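Local coordinates for malonyl-CoA-[acyl-carrier-protein] transacylase (Coxiella burnetii, PDB 3TQE) that probably transfers the malonyl group from malonyl-CoA to holo-acyl carrier protein, a loading step of bacterial fatty acid synthesis, at residues A[95-98]-A[99-102]; A[232-235]-A[236-239]; A[108-111]-A[112-115]; A[117-120]-A[121-125]. All coordinates share one frame; numbering follows the deposited sequence.

Contact 1: A[95-98]-A[99-102]; sequences HSLG and EYAA. With GLY (glycine), chain B.
Tyr-100 lays one edge of its ring against the backbone turn before it. Its CD2 is 3.6 Å from Leu-97 O, which lies in the plane of the ring. Leu-97 CD1 makes a looser apolar contact, 4.4 Å from Tyr-100 CD2. The ring swings back over the turn because Tyr-100 CG is opposite the carbonyl carbon and beside the backbone N (chi1 -69°).

The first turn of the helix is closed by backbone bonds. Glu-99 N donates to Ser-96 O at 3.0 Å, and Tyr-100 N donates to Leu-97 O. The regular helical bond runs from Ala-102 N to Gly-98 O at 3.0 Å.

Ser-96 is the predicted active-site serine. Its phi of 58° and psi of -104° are strained, as expected for the nucleophile elbow (GxSxG) of this family. Gly-98 is the last glycine of that pattern. Ser-96 belongs to the pocket of a bound glycine, and its OG is hydrogen-bonded to His-205 NE2, the other predicted catalytic residue. Glu-99 leads away from the turn to His-234, and His-95 NE2 is bonded to Asn-166.

The elbow joins strand 91-94 to helix 97-105. Tyr-100 packs on helices 111-128, 210-220 and 244-254, while Leu-97 and Ala-101 pack on helix 63-83.

Contact 2: A[232-235]-A[236-239]; sequences VIHN and VDVV
His-234 meets Val-239 through both its backbone and its ring. His-234 N donates to Val-239 O at 2.9 Å in a nearly straight bond (173°). The same oxygen lies in the plane of the imidazole, at its edge, 3.4 Å from CD2. Deeper in the loop, Val-238 N donates to His-234 O at 2.8 Å, a more bent bond. Ile-233 CG2 presses on the backbone of Val-238, 3.6 Å from its C, and reaches Val-238 CG1 at 4.1 Å. Ile-233, His-234 and Val-238 form the tight, buried part.

The two bonds close a hairpin-like turn of four residues, 235-238, within the long loop between helices 210-220 and 244-254. Three are right-handed, and Val-238 is left-handed (60/39). The turn is tied to the helix after the nucleophile elbow: His-234 ND1 and Asn-235 N are bonded to the two carboxylate oxygens of Glu-99.

The looser side holds Asp-237 and the side chain of Val-239, both residues partly exposed. Asp-237 OD1 touches His-234 CB at 3.4 Å. It accepts a weak bond from Val-239 N, at 3.5 Å. The Asp-237 carboxylate is turned back over the loop (chi1 56°), and its OD2 is bonded to His-241 NE2.

Contact 3: A[108-111]-A[112-115]; sequences ALKF and EEAV
Val-115 CG2 sits over one face of the Phe-111 ring in a CH-pi contact. The methyl is 3.8 Å from the ring centroid and offset toward the rim, so its closest ring atom is CE1, at 3.5 Å. Phe-111 CG is opposite its backbone N (chi1 175°), which carries the ring along the helix to the residue one turn on. Leu-109 CD1 makes a looser apolar contact with Ala-114 CB.

On the outer side, the extended chain of Lys-110 passes between two glutamates. The lysine is modelled in two conformers, and its side-chain distances hold for one of them. Its CD is 3.8 Å from Glu-113 OE2, and its CE is 3.5 Å from Glu-112 OE1. A water accepts from Lys-110 N at 2.8 Å and lies 2.7 Å from Glu-113 OE1.

The first turn of the helix spaces these side chains. Lys-110 is the N-cap residue of helix 111-128. Ala-114 N donates to Lys-110 O at 2.9 Å, and Val-115 N donates to Phe-111 O. The buried side of the turn rests on other helices: Phe-111 packs on 31-44, 63-83 and 97-105.

Lys-110 NZ stays 4.2 Å from Glu-112 OE1, beyond a salt bridge. Any attraction is probably weak. The two glutamates lie at the helix N-terminus, where the helix dipole would be expected to favour their negative charge.

Contact 4: A[117-120]-A[121-125]; sequences LVEK and RGQYM. With GLY (glycine), chain B.
The glycine pocket at the predicted active site is lined here by Arg-121, which reaches it from the middle of helix 111-128. Arg-121 NH1 donates to the carboxylate oxygen O of the bound glycine at 3.0 Å, in a nearly straight bond (167°). That oxygen lies in the guanidinium plane, at its edge. The side chain is fully extended from CG to NE, with CG opposite the backbone N (chi1 -180°), and this extension carries the guanidinium from the helix to the glycine. In the conformer given, the selenium of selenomethionine Met-125 lies over one guanidinium face, toward its rim. NH1 is also bonded to Gln-67, and NH2 to Gln-254 and Ser-96. These partners fix the rotation of the group. In related malonyltransferases the equivalent arginine binds the malonyl carboxylate, and the glycine carboxylate probably mimics it.

The outer side of the helix pairs residues four apart. Tyr-124 lies alongside Lys-120, both side chains pointing the same way. Lys-120 O is 3.1 Å above the tyrosine ring, toward its rim, and Lys-120 CB makes a CH-pi contact at 4.2 Å from the centroid. Tyr-124 N also donates to Lys-120 O at 2.7 Å. The Glu-119 carboxylate and the Gln-123 amide stack nearly parallel, with planes 13° apart. A water lies 2.7 Å from Gln-123 OE1; its approach to Glu-119 OE1 is long and weak.

Leu-117 and Val-118 turn to helix 97-105. Leu-117 also meets helix 210-220, where Asp-219 accepts from Tyr-124 OH. Gln-123 is bonded to Gln-64 of helix 63-83.

Contacts 1 and 4 meet at the bound glycine, and Ser-96 OG is 3.0 Å from Arg-121 NH2, a probable hydrogen bond. Tyr-100 of contact 1 packs on contact 4, its CE2 3.5 Å from Arg-121 NE. Contact 2 touches contact 1 through Glu-99: its OE2 is 2.6 Å from His-234 ND1, a probable hydrogen bond. Contact 3 starts the helix that contact 4 continues, with centres about 13 Å apart. It touches contact 1 through Leu-109 CD1 and Tyr-100 CD1, at 4.1 Å, and lies away from the predicted catalytic residues. Contact 2 touches neither contact 3 nor contact 4; the nearest atoms are about 6 Å apart in each case.

Contact 1: A[95-98]-A[99-102]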
loop_
_atom_site.group_PDB
_atom_site.type_symbol
_atom_site.label_atom_id
_atom_site.label_comp_id
_atom_site.label_asym_id
_atom_site.label_seq_id
_atom_site.Cartn_x
_atom_site.Cartn_y
_atom_site.Cartn_z
ATOM N N HIS A 95 2.755 0.198 0.416
ATOM C CA HIS A 95 2.342 0.481 -0.939
ATOM C C HIS A 95 1.043 1.276 -0.877
ATOM O O HIS A 95 0.009 0.756 -0.499
ATOM C CB HIS A 95 2.239 -0.825 -1.695
ATOM C CG HIS A 95 2.085 -0.677 -3.174
ATOM N ND1 HIS A 95 0.974 -0.107 -3.762
ATOM C CD2 HIS A 95 2.896 -1.063 -4.180
ATOM C CE1 HIS A 95 1.122 -0.136 -5.079
ATOM N NE2 HIS A 95 2.282 -0.710 -5.359
ATOM N N SER A 96 1.140 2.565 -1.227
ATOM C CA SER A 96 0.006 3.527 -1.223
ATOM C C SER A 96 -0.674 3.663 0.151
ATOM O O SER A 96 -0.140 4.274 1.046
ATOM C CB SER A 96 -0.949 3.230 -2.382
ATOM O OG SER A 96 -1.913 4.278 -2.513
ATOM N N LEU A 97 -1.835 3.071 0.341
ATOM C CA LEU A 97 -2.443 3.053 1.627
ATOM C C LEU A 97 -1.490 2.469 2.664
ATOM O O LEU A 97 -1.474 2.896 3.825
ATOM C CB LEU A 97 -3.710 2.225 1.568
ATOM C CG LEU A 97 -4.466 1.961 2.837
ATOM C CD1 LEU A 97 -4.844 3.278 3.557
ATOM C CD2 LEU A 97 -5.593 1.086 2.412
ATOM N N GLY A 98 -0.675 1.507 2.263
ATOM C CA GLY A 98 0.236 0.885 3.180
ATOM C C GLY A 98 1.202 1.840 3.818
ATOM O O GLY A 98 1.728 1.580 4.881
ATOM N N GLU A 99 1.460 2.961 3.170
ATOM C CA GLU A 99 2.361 3.926 3.743
ATOM C C GLU A 99 1.819 4.482 5.062
ATOM O O GLU A 99 2.585 4.768 5.971
ATOM C CB GLU A 99 2.584 5.021 2.706
ATOM C CG GLU A 99 3.564 6.069 3.111
ATOM C CD GLU A 99 4.192 6.713 1.868
ATOM O OE1 GLU A 99 4.684 5.954 0.981
ATOM O OE2 GLU A 99 4.195 7.966 1.801
ATOM N N TYR A 100 0.493 4.566 5.185
ATOM C CA TYR A 100 -0.099 5.011 6.433
ATOM C C TYR A 100 0.109 3.989 7.501
ATOM O O TYR A 100 0.300 4.347 8.661
ATOM C CB TYR A 100 -1.583 5.297 6.282
ATOM C CG TYR A 100 -1.826 6.520 5.429
ATOM C CD1 TYR A 100 -2.038 7.741 6.020
ATOM C CD2 TYR A 100 -1.792 6.462 4.034
ATOM C CE1 TYR A 100 -2.232 8.875 5.264
ATOM C CE2 TYR A 100 -1.948 7.617 3.254
ATOM C CZ TYR A 100 -2.210 8.808 3.887
ATOM O OH TYR A 100 -2.370 9.940 3.140
ATOM N N ALA A 101 -0.010 2.713 7.145
ATOM C CA ALA A 101 0.254 1.690 8.119
ATOM C C ALA A 101 1.685 1.757 8.588
ATOM O O ALA A 101 1.946 1.643 9.775
ATOM C CB ALA A 101 -0.055 0.304 7.549
ATOM N N ALA A 102 2.613 1.968 7.669
ATOM C CA ALA A 102 4.035 2.071 8.031
ATOM C C ALA A 102 4.222 3.227 9.005
ATOM O O ALA A 102 4.917 3.117 10.005
ATOM C CB ALA A 102 4.867 2.252 6.801
HETATM N N GLY B . -3.663 2.418 -5.534
HETATM C CA GLY B . -4.422 2.246 -4.253
HETATM C C GLY B . -4.507 3.527 -3.441
HETATM O O GLY B . -4.722 3.546 -2.212
HETATM O OXT GLY B . -4.339 4.594 -4.006
#

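Contact 2: A[232-235]-A[236-239]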
loop_
_atom_site.group_PDB
_atom_site.type_symbol
_atom_site.label_atom_id
_atom_site.label_comp_id
_atom_site.label_asym_id
_atom_site.label_seq_id
_atom_site.Cartn_x
_atom_site.Cartn_y
_atom_site.Cartn_z
ATOM N N VAL A 232 10.752 5.150 7.319
ATOM C CA VAL A 232 9.697 4.786 6.400
ATOM C C VAL A 232 10.042 5.395 5.052
ATOM O O VAL A 232 10.182 6.617 4.940
ATOM C CB VAL A 232 8.346 5.307 6.877
ATOM C CG1 VAL A 232 7.311 5.073 5.795
ATOM C CG2 VAL A 232 7.964 4.658 8.205
ATOM N N ILE A 233 10.239 4.561 4.047
ATOM C CA ILE A 233 10.596 5.033 2.728
ATOM C C ILE A 233 9.318 5.378 1.992
ATOM O O ILE A 233 8.513 4.508 1.694
ATOM C CB ILE A 233 11.374 3.971 1.940
ATOM C CG1 ILE A 233 12.600 3.501 2.689
ATOM C CG2 ILE A 233 11.732 4.491 0.538
ATOM C CD1 ILE A 233 13.471 4.542 3.122
ATOM N N HIS A 234 9.148 6.650 1.666
ATOM C CA HIS A 234 7.931 7.107 1.004
ATOM C C HIS A 234 7.880 6.763 -0.467
ATOM O O HIS A 234 8.869 6.789 -1.171
ATOM C CB HIS A 234 7.806 8.605 1.174
ATOM C CG HIS A 234 7.510 9.005 2.568
ATOM N ND1 HIS A 234 6.221 9.088 3.051
ATOM C CD2 HIS A 234 8.330 9.279 3.611
ATOM C CE1 HIS A 234 6.264 9.432 4.331
ATOM N NE2 HIS A 234 7.530 9.556 4.692
ATOM N N ASN A 235 6.671 6.502 -0.909
ATOM C CA ASN A 235 6.394 6.102 -2.274
ATOM C C ASN A 235 6.758 7.139 -3.290
ATOM O O ASN A 235 7.090 6.796 -4.423
ATOM C CB ASN A 235 4.899 5.854 -2.447
ATOM C CG ASN A 235 4.400 4.610 -1.762
ATOM O OD1 ASN A 235 5.151 3.696 -1.329
ATOM N ND2 ASN A 235 3.097 4.538 -1.710
ATOM N N VAL A 236 6.570 8.396 -2.935
ATOM C CA VAL A 236 6.614 9.432 -3.944
ATOM C C VAL A 236 8.020 9.782 -4.302
ATOM O O VAL A 236 8.292 10.107 -5.466
ATOM C CB VAL A 236 5.810 10.664 -3.495
ATOM C CG1 VAL A 236 6.440 11.334 -2.321
ATOM C CG2 VAL A 236 5.597 11.613 -4.627
ATOM N N ASP A 237 8.925 9.681 -3.331
ATOM C CA ASP A 237 10.300 10.115 -3.518
ATOM C C ASP A 237 11.380 9.125 -3.134
ATOM O O ASP A 237 12.582 9.397 -3.283
ATOM C CB ASP A 237 10.505 11.453 -2.812
ATOM C CG ASP A 237 10.147 11.427 -1.368
ATOM O OD1 ASP A 237 9.890 10.337 -0.827
ATOM O OD2 ASP A 237 10.046 12.530 -0.772
ATOM N N VAL A 238 10.976 7.972 -2.618
ATOM C CA VAL A 238 11.890 6.910 -2.297
ATOM C C VAL A 238 12.935 7.338 -1.263
ATOM O O VAL A 238 14.090 6.946 -1.315
ATOM C CB VAL A 238 12.563 6.314 -3.546
ATOM C CG1 VAL A 238 13.079 4.914 -3.258
ATOM C CG2 VAL A 238 11.592 6.267 -4.746
ATOM N N VAL A 239 12.504 8.116 -0.304
ATOM C CA VAL A 239 13.331 8.451 0.842
ATOM C C VAL A 239 12.504 8.532 2.094
ATOM O O VAL A 239 11.288 8.642 2.052
ATOM C CB VAL A 239 14.100 9.747 0.659
ATOM C CG1 VAL A 239 15.032 9.663 -0.535
ATOM C CG2 VAL A 239 13.163 10.849 0.519
#

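Contact 3: A[108-111]-A[112-115]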
loop_
_atom_site.group_PDB
_atom_site.type_symbol
_atom_site.label_atom_id
_atom_site.label_comp_id
_atom_site.label_asym_id
_atom_site.label_seq_id
_atom_site.Cartn_x
_atom_site.Cartn_y
_atom_site.Cartn_z
ATOM N N ALA A 108 4.744 7.483 13.942
ATOM C CA ALA A 108 4.590 8.842 13.455
ATOM C C ALA A 108 3.152 9.317 13.581
ATOM O O ALA A 108 2.904 10.483 13.796
ATOM C CB ALA A 108 5.034 8.942 12.018
ATOM N N LEU A 109 2.194 8.407 13.413
ATOM C CA LEU A 109 0.758 8.720 13.415
ATOM C C LEU A 109 0.060 7.855 14.436
ATOM O O LEU A 109 0.355 6.657 14.548
ATOM C CB LEU A 109 0.075 8.395 12.078
ATOM C CG LEU A 109 0.516 9.076 10.812
ATOM C CD1 LEU A 109 -0.289 8.531 9.631
ATOM C CD2 LEU A 109 0.353 10.595 10.973
ATOM N N LYS A 110 -0.870 8.450 15.165
ATOM C CA LYS A 110 -1.699 7.716 16.101
ATOM C C LYS A 110 -2.657 6.851 15.304
ATOM O O LYS A 110 -3.281 7.326 14.367
ATOM C CB LYS A 110 -2.504 8.672 16.985
ATOM C CG LYS A 110 -3.331 7.955 18.030
ATOM C CD LYS A 110 -3.967 8.895 19.044
ATOM C CE LYS A 110 -4.795 8.093 20.024
ATOM N NZ LYS A 110 -4.855 8.715 21.370
ATOM N N PHE A 111 -2.775 5.586 15.676
ATOM C CA PHE A 111 -3.604 4.654 14.925
ATOM C C PHE A 111 -5.018 5.165 14.674
ATOM O O PHE A 111 -5.470 5.162 13.544
ATOM C CB PHE A 111 -3.627 3.295 15.628
ATOM C CG PHE A 111 -4.534 2.317 15.010
ATOM C CD1 PHE A 111 -4.415 2.011 13.686
ATOM C CD2 PHE A 111 -5.512 1.704 15.733
ATOM C CE1 PHE A 111 -5.235 1.126 13.100
ATOM C CE2 PHE A 111 -6.353 0.791 15.129
ATOM C CZ PHE A 111 -6.213 0.519 13.819
ATOM N N GLU A 112 -5.740 5.564 15.716
ATOM C CA GLU A 112 -7.159 5.895 15.535
ATOM C C GLU A 112 -7.296 7.169 14.689
ATOM O O GLU A 112 -8.217 7.295 13.892
ATOM C CB GLU A 112 -7.841 6.039 16.885
ATOM C CG GLU A 112 -7.932 4.707 17.635
ATOM C CD GLU A 112 -7.445 4.766 19.091
ATOM O OE1 GLU A 112 -7.513 5.860 19.711
ATOM O OE2 GLU A 112 -6.959 3.723 19.620
ATOM N N GLU A 113 -6.323 8.062 14.784
ATOM C CA GLU A 113 -6.313 9.233 13.913
ATOM C C GLU A 113 -6.075 8.824 12.471
ATOM O O GLU A 113 -6.717 9.320 11.542
ATOM C CB GLU A 113 -5.299 10.252 14.405
ATOM C CG GLU A 113 -5.706 10.760 15.783
ATOM C CD GLU A 113 -4.801 11.773 16.416
ATOM O OE1 GLU A 113 -3.782 12.168 15.803
ATOM O OE2 GLU A 113 -5.138 12.169 17.575
ATOM N N ALA A 114 -5.167 7.886 12.281
ATOM C CA ALA A 114 -4.888 7.387 10.948
ATOM C C ALA A 114 -6.092 6.673 10.350
ATOM O O ALA A 114 -6.322 6.766 9.152
ATOM C CB ALA A 114 -3.633 6.505 10.945
ATOM N N VAL A 115 -6.831 5.935 11.160
ATOM C CA VAL A 115 -8.032 5.268 10.674
ATOM C C VAL A 115 -9.000 6.285 10.104
ATOM O O VAL A 115 -9.547 6.111 9.004
ATOM C CB VAL A 115 -8.688 4.432 11.786
ATOM C CG1 VAL A 115 -10.102 3.970 11.394
ATOM C CG2 VAL A 115 -7.808 3.279 12.123
HETATM O O HOH W 1 -1.473 11.169 14.773
#

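Contact 4: A[117-120]-A[121-125]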
loop_
_atom_site.group_PDB
_atom_site.type_symbol
_atom_site.label_atom_id
_atom_site.label_comp_id
_atom_site.label_asym_id
_atom_site.label_seq_id
_atom_site.Cartn_x
_atom_site.Cartn_y
_atom_site.Cartn_z
ATOM N N LEU A 117 -8.319 9.262 9.092
ATOM C CA LEU A 117 -7.708 9.939 7.984
ATOM C C LEU A 117 -7.817 9.098 6.698
ATOM O O LEU A 117 -8.063 9.630 5.621
ATOM C CB LEU A 117 -6.249 10.213 8.287
ATOM C CG LEU A 117 -5.486 10.984 7.242
ATOM C CD1 LEU A 117 -6.073 12.376 7.039
ATOM C CD2 LEU A 117 -4.033 11.024 7.646
ATOM N N VAL A 118 -7.588 7.795 6.793
ATOM C CA VAL A 118 -7.637 6.999 5.579
ATOM C C VAL A 118 -9.059 6.743 5.128
ATOM O O VAL A 118 -9.277 6.536 3.951
ATOM C CB VAL A 118 -6.803 5.708 5.641
ATOM C CG1 VAL A 118 -5.335 6.017 5.925
ATOM C CG2 VAL A 118 -7.381 4.687 6.597
ATOM N N GLU A 119 -10.025 6.780 6.053
ATOM C CA GLU A 119 -11.396 6.776 5.626
ATOM C C GLU A 119 -11.668 7.993 4.767
ATOM O O GLU A 119 -12.273 7.877 3.709
ATOM C CB GLU A 119 -12.333 6.748 6.808
ATOM C CG GLU A 119 -13.779 6.760 6.355
ATOM C CD GLU A 119 -14.762 6.776 7.466
ATOM O OE1 GLU A 119 -14.604 7.617 8.379
ATOM O OE2 GLU A 119 -15.707 5.949 7.405
ATOM N N LYS A 120 -11.185 9.150 5.208
ATOM C CA LYS A 120 -11.353 10.358 4.421
ATOM C C LYS A 120 -10.607 10.262 3.107
ATOM O O LYS A 120 -11.117 10.650 2.051
ATOM C CB LYS A 120 -10.898 11.587 5.185
ATOM C CG LYS A 120 -11.874 12.046 6.253
ATOM C CD LYS A 120 -11.187 13.037 7.163
ATOM C CE LYS A 120 -12.106 13.528 8.261
ATOM N NZ LYS A 120 -11.359 14.428 9.200
ATOM N N ARG A 121 -9.409 9.722 3.154
ATOM C CA ARG A 121 -8.636 9.544 1.935
ATOM C C ARG A 121 -9.435 8.742 0.922
ATOM O O ARG A 121 -9.514 9.102 -0.250
ATOM C CB ARG A 121 -7.303 8.880 2.242
ATOM C CG ARG A 121 -6.399 8.642 1.058
ATOM C CD ARG A 121 -5.147 8.007 1.563
ATOM N NE ARG A 121 -4.105 7.815 0.552
ATOM C CZ ARG A 121 -3.965 6.737 -0.212
ATOM N NH1 ARG A 121 -4.825 5.730 -0.143
ATOM N NH2 ARG A 121 -2.953 6.677 -1.077
ATOM N N GLY A 122 -10.027 7.637 1.371
ATOM C CA GLY A 122 -10.840 6.830 0.482
ATOM C C GLY A 122 -12.033 7.590 -0.027
ATOM O O GLY A 122 -12.353 7.545 -1.225
ATOM N N GLN A 123 -12.720 8.266 0.874
ATOM C CA GLN A 123 -13.903 9.041 0.480
ATOM C C GLN A 123 -13.538 10.085 -0.552
ATOM O O GLN A 123 -14.203 10.197 -1.588
ATOM C CB GLN A 123 -14.566 9.664 1.701
ATOM C CG GLN A 123 -15.217 8.599 2.572
ATOM C CD GLN A 123 -15.755 9.097 3.879
ATOM O OE1 GLN A 123 -15.344 10.132 4.362
ATOM N NE2 GLN A 123 -16.681 8.317 4.482
ATOM N N TYR A 124 -12.480 10.830 -0.306
ATOM C CA TYR A 124 -12.139 11.904 -1.220
ATOM C C TYR A 124 -11.704 11.349 -2.570
ATOM O O TYR A 124 -12.016 11.901 -3.613
ATOM C CB TYR A 124 -11.037 12.774 -0.654
ATOM C CG TYR A 124 -11.326 13.438 0.644
ATOM C CD1 TYR A 124 -12.601 13.667 1.080
ATOM C CD2 TYR A 124 -10.300 13.868 1.435
ATOM C CE1 TYR A 124 -12.838 14.294 2.309
ATOM C CE2 TYR A 124 -10.532 14.508 2.623
ATOM C CZ TYR A 124 -11.808 14.729 3.047
ATOM O OH TYR A 124 -12.017 15.350 4.257
HETATM N N MSE A 125 -10.918 10.282 -2.549
HETATM C CA MSE A 125 -10.450 9.700 -3.802
HETATM C C MSE A 125 -11.607 9.181 -4.633
HETATM O O MSE A 125 -11.617 9.345 -5.842
HETATM C CB MSE A 125 -9.451 8.586 -3.532
HETATM C CG MSE A 125 -8.136 9.118 -3.009
HETATM SE SE MSE A 125 -6.875 7.733 -2.578
HETATM C CE MSE A 125 -8.085 6.229 -2.686
HETATM N N GLY B . -3.663 2.418 -5.534
HETATM C CA GLY B . -4.422 2.246 -4.253
HETATM C C GLY B . -4.507 3.527 -3.441
HETATM O O GLY B . -4.722 3.546 -2.212
HETATM O OXT GLY B . -4.339 4.594 -4.006
HETATM O O HOH W 2 -15.232 10.752 7.015
HETATM O O HOH W 3 -12.578 16.492 7.307
#